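Local coordinates for designed helical repeat protein (Synthetic construct, PDB 5CWM) that has no known natural function, being a computationally designed scaffold in which paired helices repeat along the chain to build an all-helical array, at residues 108-121 and 163-176. Residues are numbered along the deposited sequence; the frame is centred on the assembly and turned at random.
Sequences LELAEKQGDPEVAL and RVLELAEKQGDPEV
Arg163 reaches across to Glu112 in a salt bridge that joins helix 144-170 to helix 87-114. Its NH2 donates to Glu112 OE1, while the companion bond from Arg163 NE to Glu112 OE2, at 3.1 Å, is weak. Glu112 OE1 lies at the guanidinium edge, near its plane, yet the carboxylate and guanidinium planes are turned 52° apart, so the pairing is not a flat bidentate one. The arginine chain, bent at chi3 (56°), brings one face of the guanidinium against Leu108 CD2, which lies 3.7 Å from Arg163 CZ.

Two helix-loop-helix turns of like sequence pack side by side in this helical repeat array, with helix 163-170 running nearly parallel to helix 108-114 and antiparallel to helix 117-121. In the first turn Gly115, with positive phi, completes a Schellman motif, and Asp116 follows as N-cap of the next helix, its OD1 accepting weakly from Val119 N.

Among apolar groups, Leu167 CD2 lies 3.7 Å from Pro117 CA, Val176 CG1 meets Pro117 CB at 4.0 Å, and Val164 CG2 sits 3.8 Å from Ala120 CB. The Leu121 side chain runs past Val176 in the opposite direction and also touches Leu183. Glu118 OE2 and Asp173 OD2, both acidic, lie 3.5 Å apart.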
loop_
_atom_site.group_PDB
_atom_site.type_symbol
_atom_site.label_atom_id
_atom_site.label_comp_id
_atom_site.label_asym_id
_atom_site.label_seq_id
_atom_site.Cartn_x
_atom_site.Cartn_y
_atom_site.Cartn_z
ATOM N N LEU A 108 -3.533 1.346 -10.089
ATOM C CA LEU A 108 -2.441 1.377 -11.056
ATOM C C LEU A 108 -2.954 1.154 -12.474
ATOM O O LEU A 108 -2.681 1.951 -13.373
ATOM C CB LEU A 108 -1.383 0.327 -10.705
ATOM C CG LEU A 108 -0.190 0.143 -11.650
ATOM C CD1 LEU A 108 1.042 -0.197 -10.846
ATOM C CD2 LEU A 108 -0.447 -0.948 -12.682
ATOM N N GLU A 109 -3.694 0.067 -12.671
ATOM C CA GLU A 109 -4.178 -0.271 -14.005
ATOM C C GLU A 109 -5.191 0.760 -14.503
ATOM O O GLU A 109 -5.261 1.038 -15.703
ATOM C CB GLU A 109 -4.779 -1.681 -14.024
ATOM C CG GLU A 109 -6.013 -1.866 -13.161
ATOM C CD GLU A 109 -6.374 -3.325 -12.965
ATOM O OE1 GLU A 109 -5.500 -4.189 -13.186
ATOM O OE2 GLU A 109 -7.532 -3.606 -12.590
ATOM N N LEU A 110 -5.960 1.340 -13.583
ATOM C CA LEU A 110 -6.882 2.411 -13.947
ATOM C C LEU A 110 -6.106 3.628 -14.438
ATOM O O LEU A 110 -6.517 4.304 -15.383
ATOM C CB LEU A 110 -7.773 2.798 -12.764
ATOM C CG LEU A 110 -8.782 3.917 -13.041
ATOM C CD1 LEU A 110 -9.777 3.490 -14.111
ATOM C CD2 LEU A 110 -9.503 4.338 -11.769
ATOM N N ALA A 111 -4.978 3.897 -13.788
ATOM C CA ALA A 111 -4.110 5.002 -14.172
ATOM C C ALA A 111 -3.488 4.746 -15.540
ATOM O O ALA A 111 -3.333 5.666 -16.343
ATOM C CB ALA A 111 -3.028 5.218 -13.125
ATOM N N GLU A 112 -3.129 3.492 -15.798
ATOM C CA GLU A 112 -2.591 3.109 -17.099
ATOM C C GLU A 112 -3.640 3.278 -18.192
ATOM O O GLU A 112 -3.325 3.694 -19.308
ATOM C CB GLU A 112 -2.087 1.665 -17.074
ATOM C CG GLU A 112 -0.824 1.461 -16.255
ATOM C CD GLU A 112 -0.308 0.039 -16.332
ATOM O OE1 GLU A 112 -1.065 -0.846 -16.785
ATOM O OE2 GLU A 112 0.857 -0.194 -15.944
ATOM N N LYS A 113 -4.887 2.952 -17.866
ATOM C CA LYS A 113 -5.988 3.118 -18.809
ATOM C C LYS A 113 -6.248 4.594 -19.096
ATOM O O LYS A 113 -6.469 4.984 -20.242
ATOM C CB LYS A 113 -7.259 2.453 -18.276
ATOM C CG LYS A 113 -7.190 0.935 -18.220
ATOM C CD LYS A 113 -8.395 0.351 -17.501
ATOM C CE LYS A 113 -8.283 -1.160 -17.375
ATOM N NZ LYS A 113 -9.433 -1.740 -16.630
ATOM N N GLN A 114 -6.217 5.413 -18.050
ATOM C CA GLN A 114 -6.465 6.843 -18.194
ATOM C C GLN A 114 -5.197 7.611 -18.562
ATOM O O GLN A 114 -5.242 8.819 -18.787
ATOM C CB GLN A 114 -7.060 7.415 -16.906
ATOM C CG GLN A 114 -8.442 8.029 -17.079
ATOM C CD GLN A 114 -9.531 6.986 -17.230
ATOM O OE1 GLN A 114 -10.445 7.137 -18.041
ATOM N NE2 GLN A 114 -9.443 5.922 -16.440
ATOM N N GLY A 115 -4.069 6.908 -18.617
ATOM C CA GLY A 115 -2.801 7.526 -18.965
ATOM C C GLY A 115 -2.324 8.543 -17.943
ATOM O O GLY A 115 -2.037 9.692 -18.285
ATOM N N ASP A 116 -2.233 8.118 -16.686
ATOM C CA ASP A 116 -1.815 8.999 -15.600
ATOM C C ASP A 116 -0.620 8.410 -14.851
ATOM O O ASP A 116 -0.793 7.644 -13.904
ATOM C CB ASP A 116 -2.977 9.249 -14.636
ATOM C CG ASP A 116 -2.788 10.501 -13.799
ATOM O OD1 ASP A 116 -1.628 10.852 -13.493
ATOM O OD2 ASP A 116 -3.802 11.136 -13.444
ATOM N N PRO A 117 0.601 8.768 -15.283
ATOM C CA PRO A 117 1.850 8.230 -14.728
ATOM C C PRO A 117 2.048 8.536 -13.243
ATOM O O PRO A 117 2.514 7.670 -12.500
ATOM C CB PRO A 117 2.932 8.918 -15.570
ATOM C CG PRO A 117 2.282 10.151 -16.093
ATOM C CD PRO A 117 0.851 9.780 -16.322
ATOM N N GLU A 118 1.699 9.749 -12.823
ATOM C CA GLU A 118 1.884 10.166 -11.436
ATOM C C GLU A 118 1.052 9.318 -10.478
ATOM O O GLU A 118 1.558 8.824 -9.468
ATOM C CB GLU A 118 1.526 11.646 -11.267
ATOM C CG GLU A 118 2.420 12.610 -12.041
ATOM C CD GLU A 118 2.051 12.709 -13.509
ATOM O OE1 GLU A 118 0.959 12.232 -13.884
ATOM O OE2 GLU A 118 2.854 13.262 -14.289
ATOM N N VAL A 119 -0.226 9.153 -10.807
ATOM C CA VAL A 119 -1.140 8.367 -9.987
ATOM C C VAL A 119 -0.698 6.906 -9.917
ATOM O O VAL A 119 -0.819 6.263 -8.875
ATOM C CB VAL A 119 -2.586 8.453 -10.525
ATOM C CG1 VAL A 119 -3.507 7.508 -9.766
ATOM C CG2 VAL A 119 -3.096 9.882 -10.429
ATOM N N ALA A 120 -0.172 6.393 -11.025
ATOM C CA ALA A 120 0.349 5.030 -11.064
ATOM C C ALA A 120 1.564 4.888 -10.151
ATOM O O ALA A 120 1.691 3.911 -9.406
ATOM C CB ALA A 120 0.706 4.639 -12.489
ATOM N N LEU A 121 2.455 5.873 -10.220
ATOM C CA LEU A 121 3.642 5.910 -9.374
ATOM C C LEU A 121 3.259 5.904 -7.898
ATOM O O LEU A 121 3.768 5.099 -7.111
ATOM C CB LEU A 121 4.484 7.144 -9.698
ATOM C CG LEU A 121 5.789 7.327 -8.926
ATOM C CD1 LEU A 121 6.785 6.236 -9.286
ATOM C CD2 LEU A 121 6.371 8.705 -9.197
ATOM N N ARG A 163 6.218 -1.296 -15.157
ATOM C CA ARG A 163 5.061 -0.899 -15.952
ATOM C C ARG A 163 4.852 0.610 -15.884
ATOM O O ARG A 163 4.538 1.252 -16.893
ATOM C CB ARG A 163 3.803 -1.632 -15.479
ATOM C CG ARG A 163 3.802 -3.121 -15.781
ATOM C CD ARG A 163 2.596 -3.814 -15.164
ATOM N NE ARG A 163 1.335 -3.211 -15.588
ATOM C CZ ARG A 163 0.136 -3.644 -15.208
ATOM N NH1 ARG A 163 0.034 -4.687 -14.396
ATOM N NH2 ARG A 163 -0.960 -3.036 -15.641
ATOM N N VAL A 164 5.032 1.172 -14.693
ATOM C CA VAL A 164 4.949 2.619 -14.520
ATOM C C VAL A 164 6.004 3.324 -15.368
ATOM O O VAL A 164 5.728 4.344 -16.004
ATOM C CB VAL A 164 5.116 3.021 -13.041
ATOM C CG1 VAL A 164 5.364 4.517 -12.908
ATOM C CG2 VAL A 164 3.887 2.613 -12.256
ATOM N N LEU A 165 7.209 2.764 -15.385
ATOM C CA LEU A 165 8.294 3.293 -16.204
ATOM C C LEU A 165 7.937 3.227 -17.686
ATOM O O LEU A 165 8.281 4.122 -18.459
ATOM C CB LEU A 165 9.590 2.524 -15.932
ATOM C CG LEU A 165 10.878 3.018 -16.594
ATOM C CD1 LEU A 165 12.044 2.826 -15.646
ATOM C CD2 LEU A 165 11.143 2.294 -17.908
ATOM N N GLU A 166 7.245 2.159 -18.072
ATOM C CA GLU A 166 6.818 1.970 -19.451
ATOM C C GLU A 166 5.788 3.022 -19.844
ATOM O O GLU A 166 5.838 3.569 -20.944
ATOM C CB GLU A 166 6.248 0.564 -19.649
ATOM C CG GLU A 166 7.285 -0.545 -19.551
ATOM C CD GLU A 166 6.663 -1.925 -19.478
ATOM O OE1 GLU A 166 5.418 -2.019 -19.451
ATOM O OE2 GLU A 166 7.420 -2.920 -19.443
ATOM N N LEU A 167 4.857 3.304 -18.939
ATOM C CA LEU A 167 3.874 4.356 -19.174
ATOM C C LEU A 167 4.562 5.714 -19.291
ATOM O O LEU A 167 4.221 6.530 -20.152
ATOM C CB LEU A 167 2.833 4.382 -18.054
ATOM C CG LEU A 167 1.714 5.416 -18.196
ATOM C CD1 LEU A 167 0.894 5.151 -19.450
ATOM C CD2 LEU A 167 0.825 5.417 -16.961
ATOM N N ALA A 168 5.542 5.939 -18.420
ATOM C CA ALA A 168 6.283 7.193 -18.393
ATOM C C ALA A 168 7.053 7.421 -19.689
ATOM O O ALA A 168 7.063 8.530 -20.223
ATOM C CB ALA A 168 7.232 7.219 -17.203
ATOM N N GLU A 169 7.696 6.372 -20.193
ATOM C CA GLU A 169 8.454 6.483 -21.434
ATOM C C GLU A 169 7.518 6.477 -22.640
ATOM O O GLU A 169 7.908 6.871 -23.739
ATOM C CB GLU A 169 9.483 5.355 -21.552
ATOM C CG GLU A 169 8.889 3.976 -21.768
ATOM C CD GLU A 169 9.948 2.911 -21.977
ATOM O OE1 GLU A 169 11.148 3.255 -21.970
ATOM O OE2 GLU A 169 9.581 1.730 -22.147
ATOM N N LYS A 170 6.284 6.026 -22.432
ATOM C CA LYS A 170 5.270 6.089 -23.479
ATOM C C LYS A 170 4.754 7.513 -23.638
ATOM O O LYS A 170 4.540 7.982 -24.756
ATOM C CB LYS A 170 4.110 5.137 -23.179
ATOM C CG LYS A 170 4.317 3.722 -23.698
ATOM C CD LYS A 170 3.117 2.841 -23.393
ATOM C CE LYS A 170 3.314 1.436 -23.941
ATOM N NZ LYS A 170 2.131 0.567 -23.687
ATOM N N GLN A 171 4.551 8.199 -22.517
ATOM C CA GLN A 171 4.103 9.588 -22.558
ATOM C C GLN A 171 5.275 10.565 -22.506
ATOM O O GLN A 171 5.079 11.781 -22.492
ATOM C CB GLN A 171 3.130 9.873 -21.414
ATOM C CG GLN A 171 1.760 9.244 -21.601
ATOM C CD GLN A 171 0.749 9.742 -20.591
ATOM O OE1 GLN A 171 -0.442 9.444 -20.686
ATOM N NE2 GLN A 171 1.217 10.511 -19.613
ATOM N N GLY A 172 6.489 10.028 -22.477
ATOM C CA GLY A 172 7.689 10.847 -22.470
ATOM C C GLY A 172 7.866 11.676 -21.212
ATOM O O GLY A 172 8.031 12.894 -21.280
ATOM N N ASP A 173 7.834 11.015 -20.059
ATOM C CA ASP A 173 8.043 11.691 -18.782
ATOM C C ASP A 173 9.216 11.055 -18.038
ATOM O O ASP A 173 9.024 10.146 -17.230
ATOM C CB ASP A 173 6.773 11.637 -17.929
ATOM C CG ASP A 173 6.758 12.687 -16.830
ATOM O OD1 ASP A 173 7.846 13.095 -16.369
ATOM O OD2 ASP A 173 5.653 13.105 -16.425
ATOM N N PRO A 174 10.438 11.537 -18.317
ATOM C CA PRO A 174 11.679 11.007 -17.738
ATOM C C PRO A 174 11.718 11.087 -16.214
ATOM O O PRO A 174 12.308 10.219 -15.570
ATOM C CB PRO A 174 12.762 11.904 -18.352
ATOM C CG PRO A 174 12.148 12.444 -19.597
ATOM C CD PRO A 174 10.701 12.628 -19.270
ATOM N N GLU A 175 11.099 12.120 -15.651
ATOM C CA GLU A 175 11.095 12.325 -14.205
ATOM C C GLU A 175 10.384 11.191 -13.473
ATOM O O GLU A 175 10.915 10.628 -12.514
ATOM C CB GLU A 175 10.437 13.664 -13.862
ATOM C CG GLU A 175 10.286 13.923 -12.370
ATOM C CD GLU A 175 11.618 14.064 -11.658
ATOM O OE1 GLU A 175 12.616 14.423 -12.317
ATOM O OE2 GLU A 175 11.666 13.815 -10.434
ATOM N N VAL A 176 9.183 10.859 -13.936
ATOM C CA VAL A 176 8.390 9.796 -13.329
ATOM C C VAL A 176 9.095 8.450 -13.466
ATOM O O VAL A 176 9.030 7.613 -12.567
ATOM C CB VAL A 176 6.985 9.716 -13.963
ATOM C CG1 VAL A 176 6.164 8.610 -13.319
ATOM C CG2 VAL A 176 6.271 11.051 -13.829
#